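Local coordinates for protein arginine N-methyltransferase SFM1 (Saccharomyces cerevisiae, PDB 5C74) that transfers a methyl group from S-adenosyl-L-methionine to one arginine of ribosomal protein S3, acting as a SPOUT-family protein-arginine monomethyltransferase, at residues L197-I200 with K201-S204; F12-W15 with V16-E19. All coordinates share one frame; numbering follows the deposited sequence.

From the N terminus, interaction 2 comes first: strand 2-6 leads into the turn at residues 12-13, and the contact of 12-15 with 16-19 forms the opening turns of helix 14-27, the helix of a beta-alpha-beta unit that returns to the parallel sheet in strand 32-35. Interaction 1, between 197-200 and 201-204, lies in helix 196-205 near the C terminus. Each closes only local helical turns, and they follow in series, neither nesting nor crossing. They meet in space through Leu199, whose CD2 packs 3.7 Å from CB of Trp15, joining the C-terminal helix to helix 14-27. Both also touch the second subunit.

Interaction 1 of 2, residues L197-I200 with K201-S204; sequences LDLI and KKDS. With NI (nickel (II) ion), chain F.
Leu197 opens the contact by accepting a backbone hydrogen bond on its O from Lys201 N at 2.8 Å, the i to i+4 pattern of an alpha-helix that the next three residues repeat. The exposed side chains of Asp198 and Lys201 run alongside each other, and the bend of the lysine at chi3 (54°) brings its end round, leaving Asp198 OD1 4.1 Å from Lys201 NZ, too far for a salt bridge, though the opposite charges probably attract weakly. Leu199 O accepts from Asp203 N at 3.0 Å; its CB is directed away from 201-204, and its branched apolar end suits the packing against Trp15 and Leu18. Ile200, buried, has an O that receives both Ser204 N at 2.9 Å and a water, which also donates to Asp203 OD1. Asp203 holds nickel through both carboxylate oxygens, unevenly, OD1 at 2.1 Å and OD2 at 2.5 Å. A second water on the metal donates to Asp203 O, and the tag-derived His208 and His210 of the second subunit complete the site, so the nickel probably reflects the expression tag. Tag-derived Leu205 of that subunit packs on Leu199 and Ile200. Leu199 packs on helix 14-27, and Ile200 reaches Thr176 of strand 174-177.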
ATOM      1  N   LEU A 197      -0.548  -5.706 -15.509  1.00 16.63           N
ATOM      2  CA  LEU A 197       0.538  -5.717 -16.502  1.00 19.57           C
ATOM      3  C   LEU A 197       0.997  -4.285 -16.790  1.00 19.57           C
ATOM      4  O   LEU A 197       2.205  -4.020 -16.951  1.00 18.03           O
ATOM      5  CB  LEU A 197       0.107  -6.413 -17.792  1.00 19.51           C
ATOM      6  CG  LEU A 197       1.215  -6.591 -18.843  1.00 22.53           C
ATOM      7  CD1 LEU A 197       2.430  -7.296 -18.236  1.00 21.18           C
ATOM      8  CD2 LEU A 197       0.700  -7.358 -20.051  1.00 31.04           C
ATOM      9  N   ASP A 198       0.043  -3.355 -16.844  1.00 18.11           N
ATOM     10  CA  ASP A 198       0.383  -1.940 -16.987  1.00 19.41           C
ATOM     11  C   ASP A 198       1.272  -1.462 -15.849  1.00 20.06           C
ATOM     12  O   ASP A 198       2.217  -0.705 -16.074  1.00 17.92           O
ATOM     13  CB  ASP A 198      -0.868  -1.056 -17.030  1.00 20.94           C
ATOM     14  CG  ASP A 198      -1.563  -1.091 -18.373  1.00 34.28           C
ATOM     15  OD1 ASP A 198      -0.997  -1.658 -19.331  1.00 30.50           O
ATOM     16  OD2 ASP A 198      -2.688  -0.557 -18.459  1.00 40.23           O
ATOM     17  N   LEU A 199       0.947  -1.874 -14.626  1.00 19.73           N
ATOM     18  CA  LEU A 199       1.745  -1.479 -13.461  1.00 15.59           C
ATOM     19  C   LEU A 199       3.154  -2.077 -13.560  1.00 15.07           C
ATOM     20  O   LEU A 199       4.145  -1.421 -13.232  1.00 17.57           O
ATOM     21  CB  LEU A 199       1.064  -1.929 -12.170  1.00 15.79           C
ATOM     22  CG  LEU A 199       1.452  -1.234 -10.870  1.00 24.28           C
ATOM     23  CD1 LEU A 199       1.086   0.251 -10.942  1.00 21.98           C
ATOM     24  CD2 LEU A 199       0.779  -1.896  -9.678  1.00 22.70           C
ATOM     25  N   ILE A 200       3.237  -3.323 -14.013  1.00 14.63           N
ATOM     26  CA  ILE A 200       4.544  -3.966 -14.178  1.00 18.73           C
ATOM     27  C   ILE A 200       5.360  -3.217 -15.227  1.00 22.92           C
ATOM     28  O   ILE A 200       6.564  -2.960 -15.048  1.00 21.99           O
ATOM     29  CB  ILE A 200       4.407  -5.446 -14.575  1.00 17.13           C
ATOM     30  CG1 ILE A 200       3.747  -6.234 -13.440  1.00 16.85           C
ATOM     31  CG2 ILE A 200       5.791  -6.044 -14.867  1.00 19.05           C
ATOM     32  CD1 ILE A 200       3.388  -7.681 -13.818  1.00 18.83           C
ATOM     33  N   LYS A 201       4.694  -2.854 -16.318  1.00 20.03           N
ATOM     34  CA  LYS A 201       5.344  -2.090 -17.386  1.00 25.95           C
ATOM     35  C   LYS A 201       5.814  -0.730 -16.887  1.00 22.50           C
ATOM     36  O   LYS A 201       6.914  -0.289 -17.211  1.00 23.12           O
ATOM     37  CB  LYS A 201       4.397  -1.932 -18.581  1.00 28.10           C
ATOM     38  CG  LYS A 201       4.955  -1.065 -19.710  1.00 38.53           C
ATOM     39  CD  LYS A 201       4.189  -1.295 -21.011  1.00 49.19           C
ATOM     40  CE  LYS A 201       2.687  -1.105 -20.817  1.00 60.91           C
ATOM     41  NZ  LYS A 201       1.971  -0.844 -22.101  1.00 66.66           N
ATOM     42  N   LYS A 202       4.987  -0.063 -16.087  1.00 20.67           N
ATOM     43  CA  LYS A 202       5.372   1.216 -15.505  1.00 22.27           C
ATOM     44  C   LYS A 202       6.634   1.082 -14.650  1.00 26.15           C
ATOM     45  O   LYS A 202       7.560   1.892 -14.751  1.00 24.76           O
ATOM     46  CB  LYS A 202       4.228   1.773 -14.669  1.00 25.98           C
ATOM     47  CG  LYS A 202       4.490   3.098 -13.977  1.00 29.63           C
ATOM     48  CD  LYS A 202       3.316   3.421 -13.051  1.00 27.52           C
ATOM     49  CE  LYS A 202       3.587   4.641 -12.182  1.00 42.43           C
ATOM     50  NZ  LYS A 202       3.553   5.890 -12.978  1.00 46.82           N
ATOM     51  N   ASP A 203       6.676   0.046 -13.822  1.00 21.91           N
ATOM     52  CA  ASP A 203       7.849  -0.200 -12.992  1.00 21.17           C
ATOM     53  C   ASP A 203       9.087  -0.482 -13.853  1.00 21.33           C
ATOM     54  O   ASP A 203      10.195  -0.062 -13.520  1.00 26.70           O
ATOM     55  CB  ASP A 203       7.562  -1.356 -12.028  1.00 20.15           C
ATOM     56  CG  ASP A 203       8.800  -1.845 -11.310  1.00 21.14           C
ATOM     57  OD1 ASP A 203       9.559  -2.599 -11.945  1.00 21.64           O
ATOM     58  OD2 ASP A 203       8.991  -1.507 -10.117  1.00 19.06           O
ATOM     59  N   SER A 204       8.900  -1.183 -14.965  1.00 20.60           N
ATOM     60  CA  SER A 204      10.021  -1.526 -15.845  1.00 25.04           C
ATOM     61  C   SER A 204      10.702  -0.283 -16.407  1.00 29.79           C
ATOM     62  O   SER A 204      11.931  -0.244 -16.584  1.00 23.33           O
ATOM     63  CB  SER A 204       9.538  -2.425 -16.980  1.00 24.51           C
ATOM     64  OG  SER A 204      10.615  -2.856 -17.797  1.00 25.89           O
TER
HETATM   65 NI    NI F 304      11.077  -2.935 -10.464  1.00 19.97          NI
HETATM   66  O   HOH W   1       8.717  -4.348 -13.776  1.00 22.68           O
HETATM   67  O   HOH W   2      11.661  -0.581 -11.224  1.00 28.78           O

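Interaction 2 of 2, residues F12-W15 with V16-E19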
ATOM      1  N   PHE A  12      -3.013   0.763   1.474  1.00 13.64           N
ATOM      2  CA  PHE A  12      -3.269  -0.132   0.357  1.00 15.41           C
ATOM      3  C   PHE A  12      -2.368   0.264  -0.792  1.00 15.30           C
ATOM      4  O   PHE A  12      -2.565   1.315  -1.385  1.00 16.49           O
ATOM      5  CB  PHE A  12      -4.728  -0.051  -0.097  1.00 16.05           C
ATOM      6  CG  PHE A  12      -5.718  -0.537   0.927  1.00 16.35           C
ATOM      7  CD1 PHE A  12      -6.039   0.246   2.030  1.00 21.65           C
ATOM      8  CD2 PHE A  12      -6.349  -1.763   0.765  1.00 16.72           C
ATOM      9  CE1 PHE A  12      -6.955  -0.192   2.971  1.00 23.07           C
ATOM     10  CE2 PHE A  12      -7.272  -2.214   1.707  1.00 21.05           C
ATOM     11  CZ  PHE A  12      -7.568  -1.434   2.808  1.00 23.75           C
ATOM     12  N   SER A  13      -1.391  -0.573  -1.103  1.00 12.54           N
ATOM     13  CA  SER A  13      -0.535  -0.309  -2.253  1.00 18.13           C
ATOM     14  C   SER A  13      -1.334  -0.442  -3.545  1.00 16.62           C
ATOM     15  O   SER A  13      -2.378  -1.094  -3.573  1.00 15.02           O
ATOM     16  CB  SER A  13       0.637  -1.264  -2.265  1.00 21.06           C
ATOM     17  OG  SER A  13       0.168  -2.565  -2.558  1.00 20.14           O
ATOM     18  N   GLU A  14      -0.849   0.172  -4.617  1.00 16.76           N
ATOM     19  CA  GLU A  14      -1.590   0.148  -5.864  1.00 18.16           C
ATOM     20  C   GLU A  14      -1.771  -1.285  -6.359  1.00 16.08           C
ATOM     21  O   GLU A  14      -2.860  -1.645  -6.814  1.00 14.19           O
ATOM     22  CB  GLU A  14      -0.890   1.014  -6.920  1.00 21.73           C
ATOM     23  CG  GLU A  14      -1.613   1.088  -8.255  1.00 20.81           C
ATOM     24  CD  GLU A  14      -2.997   1.736  -8.174  1.00 28.56           C
ATOM     25  OE1 GLU A  14      -3.301   2.435  -7.175  1.00 22.61           O
ATOM     26  OE2 GLU A  14      -3.781   1.542  -9.128  1.00 28.66           O
ATOM     27  N   TRP A  15      -0.741  -2.122  -6.231  1.00 12.40           N
ATOM     28  CA  TRP A  15      -0.879  -3.491  -6.730  1.00 11.81           C
ATOM     29  C   TRP A  15      -1.885  -4.270  -5.883  1.00 17.30           C
ATOM     30  O   TRP A  15      -2.645  -5.083  -6.425  1.00 13.70           O
ATOM     31  CB  TRP A  15       0.475  -4.227  -6.784  1.00 15.70           C
ATOM     32  CG  TRP A  15       1.179  -4.483  -5.471  1.00 13.35           C
ATOM     33  CD1 TRP A  15       2.149  -3.711  -4.888  1.00 19.96           C
ATOM     34  CD2 TRP A  15       0.997  -5.612  -4.610  1.00 16.09           C
ATOM     35  NE1 TRP A  15       2.572  -4.290  -3.712  1.00 16.74           N
ATOM     36  CE2 TRP A  15       1.884  -5.463  -3.523  1.00 16.97           C
ATOM     37  CE3 TRP A  15       0.161  -6.739  -4.649  1.00 17.69           C
ATOM     38  CZ2 TRP A  15       1.965  -6.393  -2.486  1.00 20.23           C
ATOM     39  CZ3 TRP A  15       0.246  -7.671  -3.617  1.00 19.50           C
ATOM     40  CH2 TRP A  15       1.138  -7.484  -2.550  1.00 20.89           C
ATOM     41  N   VAL A  16      -1.926  -4.000  -4.579  1.00 11.34           N
ATOM     42  CA  VAL A  16      -2.931  -4.632  -3.707  1.00 13.01           C
ATOM     43  C   VAL A  16      -4.353  -4.194  -4.080  1.00 13.14           C
ATOM     44  O   VAL A  16      -5.297  -4.998  -4.099  1.00 14.37           O
ATOM     45  CB  VAL A  16      -2.667  -4.306  -2.214  1.00 13.55           C
ATOM     46  CG1 VAL A  16      -3.885  -4.590  -1.368  1.00 16.78           C
ATOM     47  CG2 VAL A  16      -1.470  -5.087  -1.686  1.00 17.09           C
ATOM     48  N   ILE A  17      -4.517  -2.917  -4.398  1.00 10.89           N
ATOM     49  CA  ILE A  17      -5.834  -2.427  -4.827  1.00 11.02           C
ATOM     50  C   ILE A  17      -6.271  -3.130  -6.112  1.00 16.44           C
ATOM     51  O   ILE A  17      -7.431  -3.525  -6.257  1.00 14.60           O
ATOM     52  CB  ILE A  17      -5.823  -0.902  -5.035  1.00 11.46           C
ATOM     53  CG1 ILE A  17      -5.629  -0.202  -3.679  1.00 11.42           C
ATOM     54  CG2 ILE A  17      -7.128  -0.437  -5.711  1.00 16.94           C
ATOM     55  CD1 ILE A  17      -5.350   1.327  -3.794  1.00 12.40           C
ATOM     56  N   LEU A  18      -5.341  -3.313  -7.040  1.00 14.28           N
ATOM     57  CA  LEU A  18      -5.684  -4.014  -8.267  1.00 14.71           C
ATOM     58  C   LEU A  18      -6.049  -5.469  -7.976  1.00 13.32           C
ATOM     59  O   LEU A  18      -7.006  -5.992  -8.565  1.00 13.05           O
ATOM     60  CB  LEU A  18      -4.539  -3.944  -9.281  1.00 15.99           C
ATOM     61  CG  LEU A  18      -4.180  -2.529  -9.749  1.00 17.87           C
ATOM     62  CD1 LEU A  18      -3.043  -2.610 -10.788  1.00 19.61           C
ATOM     63  CD2 LEU A  18      -5.405  -1.848 -10.345  1.00 16.06           C
ATOM     64  N   GLU A  19      -5.298  -6.117  -7.081  1.00 12.18           N
ATOM     65  CA  GLU A  19      -5.600  -7.514  -6.736  1.00 12.00           C
ATOM     66  C   GLU A  19      -6.931  -7.653  -6.027  1.00 14.50           C
ATOM     67  O   GLU A  19      -7.738  -8.526  -6.382  1.00 13.47           O
ATOM     68  CB  GLU A  19      -4.487  -8.121  -5.884  1.00 15.41           C
ATOM     69  CG  GLU A  19      -3.204  -8.290  -6.701  1.00 20.10           C
ATOM     70  CD  GLU A  19      -2.191  -9.253  -6.085  1.00 27.98           C
ATOM     71  OE1 GLU A  19      -2.360  -9.669  -4.907  1.00 26.64           O
ATOM     72  OE2 GLU A  19      -1.229  -9.598  -6.809  1.00 22.31           O
TER
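The CG2 methyl of Val16 is the main bump here: it sits over the six-membered ring of Trp15, 3.5 Å from its centroid and 5° off the normal, a CH-pi contact. Trp15 CG stands between its backbone N and carbonyl carbon (chi1 65°), which lays the indole face against this methyl, and Ser13 OG lies above that same face. Glu19 comes to the indole's edge instead, with OE1 3.5 Å from Trp15 CZ3 and its carboxylate turned 79° from the ring plane. A small hydroxyl suits Ser13 at the N-cap: its OG accepts from Val16 N at 3.2 Å, while its O takes Ile17 N at 2.9 Å in the first helical turn. Ile17 CG1, from that turn, packs 3.7 Å from CB of Phe12 in the preceding loop, and Val16 CG1 lies near the Phe12 ring. The bend of Glu14 at chi2 carries its carboxylate toward Leu18, with OE2 4.0 Å from Leu18 CD2, and its OE1 makes a salt bridge to Arg49. In this beta-alpha-beta unit with strands 2-6 and 32-35, the loop residue Phe12, with Ile17 and Leu18 of helix 14-27, packs on helix 48-52, and Trp15 and Glu19 pack on helix 196-205.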